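Local atomic coordinates of putative cellulase CEL6 (PDB entry 1UP3), a protein that hydrolyses cellulose, probably cutting the beta-1,4-glucosidic bonds within its chains as a family 6 endoglucanase. Residues A154-A159 with H253-L258; R173-G178 with G207-S212; R183-N188 with E203-L208. One frame throughout, in Å; residues are numbered along the deposited sequence. Where two conformers were deposited one is given.

Interaction 1 of 3, residues A154-A159 with H253-L258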
loop_
_atom_site.group_PDB
_atom_site.type_symbol
_atom_site.label_atom_id
_atom_site.label_comp_id
_atom_site.label_asym_id
_atom_site.label_seq_id
_atom_site.Cartn_x
_atom_site.Cartn_y
_atom_site.Cartn_z
ATOM N N ALA A 154 3.083 -3.651 12.733
ATOM C CA ALA A 154 2.975 -2.210 12.621
ATOM C C ALA A 154 1.910 -1.948 11.585
ATOM O O ALA A 154 2.118 -2.204 10.403
ATOM C CB ALA A 154 4.268 -1.600 12.226
ATOM N N VAL A 155 0.757 -1.474 12.037
ATOM C CA VAL A 155 -0.454 -1.422 11.192
ATOM C C VAL A 155 -0.735 0.019 10.798
ATOM O O VAL A 155 -0.832 0.894 11.674
ATOM C CB VAL A 155 -1.668 -2.051 11.906
ATOM C CG1 VAL A 155 -2.930 -1.957 11.009
ATOM C CG2 VAL A 155 -1.374 -3.498 12.287
ATOM N N TYR A 156 -0.889 0.238 9.496
ATOM C CA TYR A 156 -1.143 1.570 8.937
ATOM C C TYR A 156 -2.417 1.478 8.110
ATOM O O TYR A 156 -2.492 0.728 7.136
ATOM C CB TYR A 156 0.023 2.070 8.063
ATOM C CG TYR A 156 1.318 2.223 8.835
ATOM C CD1 TYR A 156 2.200 1.160 8.947
ATOM C CD2 TYR A 156 1.657 3.411 9.477
ATOM C CE1 TYR A 156 3.369 1.250 9.660
ATOM C CE2 TYR A 156 2.848 3.492 10.223
ATOM C CZ TYR A 156 3.679 2.418 10.316
ATOM O OH TYR A 156 4.857 2.498 11.028
ATOM N N VAL A 157 -3.444 2.213 8.506
ATOM C CA VAL A 157 -4.713 2.238 7.775
ATOM C C VAL A 157 -4.619 3.200 6.611
ATOM O O VAL A 157 -4.192 4.346 6.757
ATOM C CB VAL A 157 -5.857 2.715 8.719
ATOM C CG1 VAL A 157 -7.138 2.799 7.956
ATOM C CG2 VAL A 157 -5.926 1.774 9.934
ATOM N N ASP A 158 -5.016 2.792 5.423
ATOM C CA ASP A 158 -4.803 3.716 4.322
ATOM C C ASP A 158 -5.713 4.935 4.434
ATOM O O ASP A 158 -6.926 4.816 4.717
ATOM C CB ASP A 158 -4.984 3.036 2.986
ATOM C CG ASP A 158 -4.579 3.943 1.860
ATOM O OD1 ASP A 158 -3.360 4.152 1.698
ATOM O OD2 ASP A 158 -5.433 4.592 1.181
ATOM N N ALA A 159 -5.164 6.108 4.069
ATOM C CA ALA A 159 -5.851 7.378 4.260
ATOM C C ALA A 159 -5.854 8.261 2.983
ATOM O O ALA A 159 -6.011 9.488 3.082
ATOM C CB ALA A 159 -5.204 8.125 5.414
ATOM N N HIS A 253 6.310 12.890 12.226
ATOM C CA HIS A 253 5.553 11.669 12.472
ATOM C C HIS A 253 5.578 10.690 11.285
ATOM O O HIS A 253 4.794 9.734 11.276
ATOM C CB HIS A 253 4.133 12.026 12.843
ATOM C CG HIS A 253 4.046 12.851 14.085
ATOM N ND1 HIS A 253 4.021 14.226 14.054
ATOM C CD2 HIS A 253 4.012 12.496 15.391
ATOM C CE1 HIS A 253 3.963 14.687 15.296
ATOM N NE2 HIS A 253 3.966 13.660 16.125
ATOM N N ALA A 254 6.486 10.895 10.334
ATOM C CA ALA A 254 6.644 10.006 9.174
ATOM C C ALA A 254 7.604 8.895 9.553
ATOM O O ALA A 254 8.821 9.120 9.644
ATOM C CB ALA A 254 7.173 10.808 7.975
ATOM N N ASP A 255 7.084 7.701 9.804
ATOM C CA ASP A 255 7.906 6.537 10.154
ATOM C C ASP A 255 8.772 6.061 8.984
ATOM O O ASP A 255 9.883 5.528 9.195
ATOM C CB ASP A 255 7.041 5.345 10.573
ATOM C CG ASP A 255 6.448 5.446 11.984
ATOM O OD1 ASP A 255 6.911 6.297 12.798
ATOM O OD2 ASP A 255 5.492 4.692 12.314
ATOM N N ALA A 256 8.253 6.187 7.755
ATOM C CA ALA A 256 9.008 5.726 6.600
ATOM C C ALA A 256 8.476 6.240 5.293
ATOM O O ALA A 256 7.293 6.556 5.176
ATOM C CB ALA A 256 8.987 4.168 6.526
ATOM N N TYR A 257 9.362 6.264 4.314
ATOM C CA TYR A 257 9.005 6.220 2.896
ATOM C C TYR A 257 9.057 4.764 2.473
ATOM O O TYR A 257 10.036 4.086 2.777
ATOM C CB TYR A 257 9.969 7.044 2.031
ATOM C CG TYR A 257 10.200 8.469 2.460
ATOM C CD1 TYR A 257 9.263 9.166 3.172
ATOM C CD2 TYR A 257 11.407 9.102 2.144
ATOM C CE1 TYR A 257 9.496 10.505 3.579
ATOM C CE2 TYR A 257 11.656 10.388 2.535
ATOM C CZ TYR A 257 10.703 11.084 3.256
ATOM O OH TYR A 257 10.939 12.356 3.678
ATOM N N LEU A 258 7.987 4.261 1.875
ATOM C CA LEU A 258 7.903 2.879 1.405
ATOM C C LEU A 258 7.567 2.832 -0.058
ATOM O O LEU A 258 6.991 3.797 -0.598
ATOM C CB LEU A 258 6.850 2.071 2.174
ATOM C CG LEU A 258 7.037 1.934 3.696
ATOM C CD1 LEU A 258 5.822 1.238 4.290
ATOM C CD2 LEU A 258 8.360 1.223 4.033
#
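Inside the family 6 beta/alpha barrel, Tyr156 of strand 153-158 reaches across to Asp255 of strand 254-258, an edge strand of the parallel sheet. The two strands are not neighbours in the sheet, and the contact between the segments is a single hydrogen bond: Tyr156 OH donates a hydrogen bond to Asp255 OD2 at 2.6 Å. The acceptor lies in the plane of the phenol, off the edge near the hydroxyl, 3.5 Å from Tyr156 CZ and 3.6 Å from Tyr156 CE2. The carboxylate stands almost upright to the ring, the two planes being 81° apart, and receives the bond on the anti lone pair of OD2, the one directed away from OD1. Tyr156 holds CG beside its backbone N and opposite the carbonyl carbon (chi1 -62°), which extends the ring toward the far strand. Leu5, Ile116 and Val215 pack round the tyrosine side chain together with Thr114 and the aliphatic part of Arg183. Arg183, on the loop leading into strand 184-187, also reaches OD2 of Asp255, through NE, in a salt bridge. One buried carboxylate oxygen is thus gripped by two donors, a phenol and a guanidinium; the pair would be expected to favour the ionised aspartate and to offset the cost of burying its charge.

Interaction 2 of 3, residues R173-G178 with G207-S212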
loop_
_atom_site.group_PDB
_atom_site.type_symbol
_atom_site.label_atom_id
_atom_site.label_comp_id
_atom_site.label_asym_id
_atom_site.label_seq_id
_atom_site.Cartn_x
_atom_site.Cartn_y
_atom_site.Cartn_z
ATOM N N ARG A 173 -12.693 9.783 9.710
ATOM C CA ARG A 173 -12.833 8.383 9.339
ATOM C C ARG A 173 -11.799 7.535 10.062
ATOM O O ARG A 173 -12.117 6.434 10.524
ATOM C CB ARG A 173 -12.760 8.212 7.834
ATOM C CG ARG A 173 -13.885 8.915 7.117
ATOM C CD ARG A 173 -13.887 8.792 5.613
ATOM N NE ARG A 173 -14.867 9.731 5.082
ATOM C CZ ARG A 173 -15.365 9.727 3.872
ATOM N NH1 ARG A 173 -15.019 8.818 2.972
ATOM N NH2 ARG A 173 -16.231 10.677 3.541
ATOM N N LEU A 174 -10.553 7.992 10.128
ATOM C CA LEU A 174 -9.508 7.215 10.842
ATOM C C LEU A 174 -9.860 7.062 12.317
ATOM O O LEU A 174 -9.662 5.995 12.901
ATOM C CB LEU A 174 -8.161 7.927 10.713
ATOM C CG LEU A 174 -7.532 7.830 9.320
ATOM C CD1 LEU A 174 -6.373 8.814 9.215
ATOM C CD2 LEU A 174 -7.003 6.429 9.042
ATOM N N ASN A 175 -10.395 8.128 12.916
ATOM C CA ASN A 175 -10.760 8.069 14.325
ATOM C C ASN A 175 -11.887 7.069 14.522
ATOM O O ASN A 175 -11.845 6.302 15.486
ATOM C CB ASN A 175 -11.074 9.468 14.872
ATOM C CG ASN A 175 -9.812 10.282 15.098
ATOM O OD1 ASN A 175 -8.727 9.733 15.432
ATOM N ND2 ASN A 175 -9.926 11.597 14.926
ATOM N N ASP A 176 -12.849 7.052 13.610
ATOM C CA ASP A 176 -13.948 6.092 13.658
ATOM C C ASP A 176 -13.519 4.639 13.551
ATOM O O ASP A 176 -14.199 3.775 14.097
ATOM C CB ASP A 176 -14.946 6.343 12.547
ATOM C CG ASP A 176 -16.222 5.511 12.722
ATOM O OD1 ASP A 176 -16.914 5.724 13.745
ATOM O OD2 ASP A 176 -16.602 4.607 11.926
ATOM N N VAL A 177 -12.426 4.341 12.846
ATOM C CA VAL A 177 -12.032 2.934 12.691
ATOM C C VAL A 177 -10.960 2.523 13.700
ATOM O O VAL A 177 -10.413 1.453 13.607
ATOM C CB VAL A 177 -11.598 2.592 11.224
ATOM C CG1 VAL A 177 -12.708 2.913 10.231
ATOM C CG2 VAL A 177 -10.277 3.314 10.890
ATOM N N GLY A 178 -10.697 3.410 14.656
ATOM C CA GLY A 178 -9.781 3.182 15.744
ATOM C C GLY A 178 -8.325 3.254 15.394
ATOM O O GLY A 178 -7.556 2.464 15.886
ATOM N N GLY A 207 -2.028 15.519 13.734
ATOM C CA GLY A 207 -2.557 16.439 14.722
ATOM C C GLY A 207 -4.001 16.196 15.102
ATOM O O GLY A 207 -4.401 16.459 16.248
ATOM N N LEU A 208 -4.785 15.705 14.159
ATOM C CA LEU A 208 -6.213 15.432 14.342
ATOM C C LEU A 208 -6.524 14.009 14.793
ATOM O O LEU A 208 -7.682 13.670 15.016
ATOM C CB LEU A 208 -6.952 15.735 13.034
ATOM C CG LEU A 208 -6.903 17.189 12.582
ATOM C CD1 LEU A 208 -7.395 17.339 11.147
ATOM C CD2 LEU A 208 -7.710 18.085 13.533
ATOM N N THR A 209 -5.501 13.186 14.970
ATOM C CA THR A 209 -5.633 11.795 15.408
ATOM C C THR A 209 -4.723 11.505 16.590
ATOM O O THR A 209 -4.124 10.426 16.676
ATOM C CB THR A 209 -5.285 10.817 14.271
ATOM O OG1 THR A 209 -3.987 11.159 13.721
ATOM C CG2 THR A 209 -6.254 10.950 13.147
ATOM N N ASN A 210 -4.537 12.495 17.444
ATOM C CA ASN A 210 -3.761 12.305 18.690
ATOM C C ASN A 210 -2.335 11.829 18.476
ATOM O O ASN A 210 -1.791 11.067 19.257
ATOM C CB ASN A 210 -4.512 11.365 19.638
ATOM C CG ASN A 210 -4.071 11.517 21.095
ATOM O OD1 ASN A 210 -4.009 12.634 21.627
ATOM N ND2 ASN A 210 -3.747 10.380 21.744
ATOM N N GLY A 211 -1.708 12.307 17.414
ATOM C CA GLY A 211 -0.294 12.063 17.181
ATOM C C GLY A 211 0.044 10.778 16.467
ATOM O O GLY A 211 1.161 10.264 16.625
ATOM N N SER A 212 -0.873 10.279 15.665
ATOM C CA SER A 212 -0.598 9.033 14.948
ATOM C C SER A 212 0.533 9.245 13.942
ATOM O O SER A 212 0.833 10.377 13.514
ATOM C CB SER A 212 -1.833 8.508 14.264
ATOM O OG SER A 212 -2.161 9.323 13.175
#
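Asn175 and Leu208 make the one hydrogen bond between segments 173-178 and 207-212, a side-chain amide to a main-chain carbonyl. Asn175 ND2 donates a hydrogen bond to Leu208 O at 3.1 Å and nearly straight, 167° at the hydrogen. The oxygen lies close to the plane of the amide, while the nitrogen is tilted 17° from the plane of the carbonyl. With CG of Asn175 beside its own backbone N (chi1 -75°), the amide swings off the side of helix 167-176 to meet its partner. The remaining contacts are van der Waals and centre on Thr209. Its methyl CG2 sits 3.6 Å from Asn175 OD1, so both ends of the amide are engaged by the same short piece of chain. Thr209 CG2 also faces Leu174 CB, more loosely, at 4.3 Å, and the Thr209 side chain touches Ala171. The threonine hydroxyl turns the other way: the carbonyls of Ile205 and Ser206 both lie within bonding distance of Thr209 OG1, which accepts from Ser212 OG at 2.6 Å in one conformer of that serine. Helix 167-176 finishes in a Schellman motif: Gly178, with positive phi, sends its N to Asn175 O at 3.2 Å, and Val179 N bonds to Leu174 O. Successive outer helices of a beta/alpha barrel are here joined near their C-terminal ends, an asparagine side chain linking one to the end of the other.

Interaction 3 of 3, residues R183-N188 with E203-L208. With SO4 (sulfate ion), chain D.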
loop_
_atom_site.group_PDB
_atom_site.type_symbol
_atom_site.label_atom_id
_atom_site.label_comp_id
_atom_site.label_asym_id
_atom_site.label_seq_id
_atom_site.Cartn_x
_atom_site.Cartn_y
_atom_site.Cartn_z
ATOM N N ARG A 183 -0.623 1.768 14.468
ATOM C CA ARG A 183 0.496 2.706 14.478
ATOM C C ARG A 183 0.098 4.013 13.820
ATOM O O ARG A 183 0.576 5.080 14.218
ATOM C CB ARG A 183 1.719 2.094 13.778
ATOM C CG ARG A 183 2.944 2.973 13.720
ATOM C CD ARG A 183 3.506 3.380 15.079
ATOM N NE ARG A 183 4.660 4.255 14.916
ATOM C CZ ARG A 183 5.327 4.832 15.887
ATOM N NH1 ARG A 183 4.985 4.619 17.152
ATOM N NH2 ARG A 183 6.364 5.614 15.602
ATOM N N GLY A 184 -0.730 3.929 12.783
ATOM C CA GLY A 184 -1.206 5.125 12.114
ATOM C C GLY A 184 -1.825 4.841 10.762
ATOM O O GLY A 184 -2.714 3.994 10.617
ATOM N N PHE A 185 -1.377 5.597 9.770
ATOM C CA PHE A 185 -2.005 5.584 8.461
ATOM C C PHE A 185 -0.994 5.673 7.305
ATOM O O PHE A 185 0.165 5.978 7.518
ATOM C CB PHE A 185 -3.043 6.755 8.374
ATOM C CG PHE A 185 -2.438 8.109 8.591
ATOM C CD1 PHE A 185 -2.262 8.597 9.876
ATOM C CD2 PHE A 185 -2.058 8.926 7.515
ATOM C CE1 PHE A 185 -1.712 9.854 10.099
ATOM C CE2 PHE A 185 -1.531 10.189 7.756
ATOM C CZ PHE A 185 -1.326 10.637 9.042
ATOM N N SER A 186 -1.467 5.387 6.086
ATOM C CA SER A 186 -0.628 5.482 4.891
ATOM C C SER A 186 -1.171 6.487 3.926
ATOM O O SER A 186 -2.387 6.712 3.852
ATOM C CB SER A 186 -0.464 4.100 4.210
ATOM O OG SER A 186 -1.717 3.521 3.946
ATOM N N LEU A 187 -0.251 7.110 3.196
ATOM C CA LEU A 187 -0.566 8.129 2.180
ATOM C C LEU A 187 0.094 7.850 0.836
ATOM O O LEU A 187 1.172 7.252 0.760
ATOM C CB LEU A 187 -0.041 9.473 2.637
ATOM C CG LEU A 187 -0.594 10.069 3.941
ATOM C CD1 LEU A 187 0.153 11.365 4.307
ATOM C CD2 LEU A 187 -2.095 10.314 3.763
ATOM N N ASN A 188 -0.551 8.340 -0.220
ATOM C CA ASN A 188 0.007 8.351 -1.569
ATOM C C ASN A 188 0.084 6.993 -2.248
ATOM O O ASN A 188 0.791 6.861 -3.250
ATOM C CB ASN A 188 1.409 8.991 -1.571
ATOM C CG ASN A 188 1.692 9.843 -2.827
ATOM O OD1 ASN A 188 0.782 10.436 -3.448
ATOM N ND2 ASN A 188 2.941 9.857 -3.233
ATOM N N GLU A 203 1.207 15.420 8.600
ATOM C CA GLU A 203 1.346 16.086 9.875
ATOM C C GLU A 203 0.010 16.672 10.311
ATOM O O GLU A 203 -0.270 16.691 11.503
ATOM C CB GLU A 203 2.447 17.153 9.802
ATOM C CG GLU A 203 3.856 16.563 9.602
ATOM C CD GLU A 203 4.316 15.588 10.663
ATOM O OE1 GLU A 203 4.153 15.914 11.868
ATOM O OE2 GLU A 203 4.883 14.502 10.309
ATOM N N ALA A 204 -0.798 17.159 9.373
ATOM C CA ALA A 204 -2.130 17.689 9.686
ATOM C C ALA A 204 -3.038 16.592 10.225
ATOM O O ALA A 204 -3.687 16.763 11.284
ATOM C CB ALA A 204 -2.745 18.345 8.495
ATOM N N ILE A 205 -3.010 15.440 9.578
ATOM C CA ILE A 205 -3.854 14.328 10.012
ATOM C C ILE A 205 -3.355 13.826 11.363
ATOM O O ILE A 205 -4.158 13.511 12.237
ATOM C CB ILE A 205 -3.938 13.215 8.968
ATOM C CG1 ILE A 205 -4.693 13.701 7.716
ATOM C CG2 ILE A 205 -4.557 11.925 9.557
ATOM C CD1 ILE A 205 -4.776 12.682 6.607
ATOM N N SER A 206 -2.045 13.742 11.531
ATOM C CA SER A 206 -1.453 13.335 12.797
ATOM C C SER A 206 -1.973 14.207 13.948
ATOM O O SER A 206 -2.364 13.704 14.996
ATOM C CB SER A 206 0.060 13.383 12.729
ATOM O OG SER A 206 0.647 13.009 13.974
ATOM N N GLY A 207 -2.028 15.519 13.734
ATOM C CA GLY A 207 -2.557 16.439 14.722
ATOM C C GLY A 207 -4.001 16.196 15.102
ATOM O O GLY A 207 -4.401 16.459 16.248
ATOM N N LEU A 208 -4.785 15.705 14.159
ATOM C CA LEU A 208 -6.213 15.432 14.342
ATOM C C LEU A 208 -6.524 14.009 14.793
ATOM O O LEU A 208 -7.682 13.670 15.016
ATOM C CB LEU A 208 -6.952 15.735 13.034
ATOM C CG LEU A 208 -6.903 17.189 12.582
ATOM C CD1 LEU A 208 -7.395 17.339 11.147
ATOM C CD2 LEU A 208 -7.710 18.085 13.533
HETATM S S SO4 D . 7.399 7.228 18.877
HETATM O O1 SO4 D . 6.461 6.143 19.172
HETATM O O2 SO4 D . 7.868 7.258 17.488
HETATM O O3 SO4 D . 8.598 7.047 19.709
HETATM O O4 SO4 D . 6.773 8.504 19.233
#
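Ile205 presses a methyl group onto the face of the Phe185 ring: CG2 lies 3.8 Å from the ring centroid, 23° off the normal, in a CH-pi contact displaced toward the rim. Its nearest ring atom is Phe185 CZ, at 3.5 Å, and Ile205 CB follows at 3.7 Å from the same CZ. Phe185 brings CG between its backbone N and its carbonyl carbon (chi1 59°), the crowded position for an aromatic side chain, and from there the ring stands out from the strand toward the helix. CZ also comes within 4.0 Å of the backbone nitrogen of Ser206, which approaches the ring obliquely. The serine hydroxyl has its partner elsewhere, in Ser212 O. Strand 184-187, helix 195-208 and strand 213-217 form one beta-alpha-beta unit of the barrel, and this contact packs the helix against the first of the two strands. Leu174 from helix 167-176 reaches both Phe185 and Ile205, while Tyr214 of strand 213-217 meets the phenylalanine ring, so a largely apolar cluster, buried at Phe185, Ile205 and Leu174, joins two helices and two strands. At the start of the strand segment, Arg183 holds a sulfate ion, probably from the crystallisation liquor. The anion lies off the edge of the guanidinium and in its plane, with two bonds side by side: Arg183 NH1 to sulfate O1 at 2.9 Å, close to straight at 172°, and Arg183 NH2 to sulfate O2, also 2.9 Å. The arginine chain bends at chi2, which carries the guanidinium to the anion.

In the fold
Interactions 2 and 3 lie about 8 Å apart between centres and share Gly207 and Leu208 of helix 195-208; Leu174 CD1 and Ile205 CG2 meet at 3.6 Å. Interaction 3 is equally near interaction 1 and is tied to it by the salt bridge from Arg183 NE to Asp255 OD2 (2.8 Å) and by a probable hydrogen bond between His253 ND1 and Glu203 OE1 (2.8 Å). Interactions 1 and 2 are about 13 Å apart between centres, and Val157 CG1 packs on Leu174 CD2 at 3.8 Å. The glycan site is removed: the Ile205 side chain is about 13 Å from a bound glucose unit, whereas Asp158, at the end of strand 153-158, bonds to the backbone of the glycan-contacting Asp120.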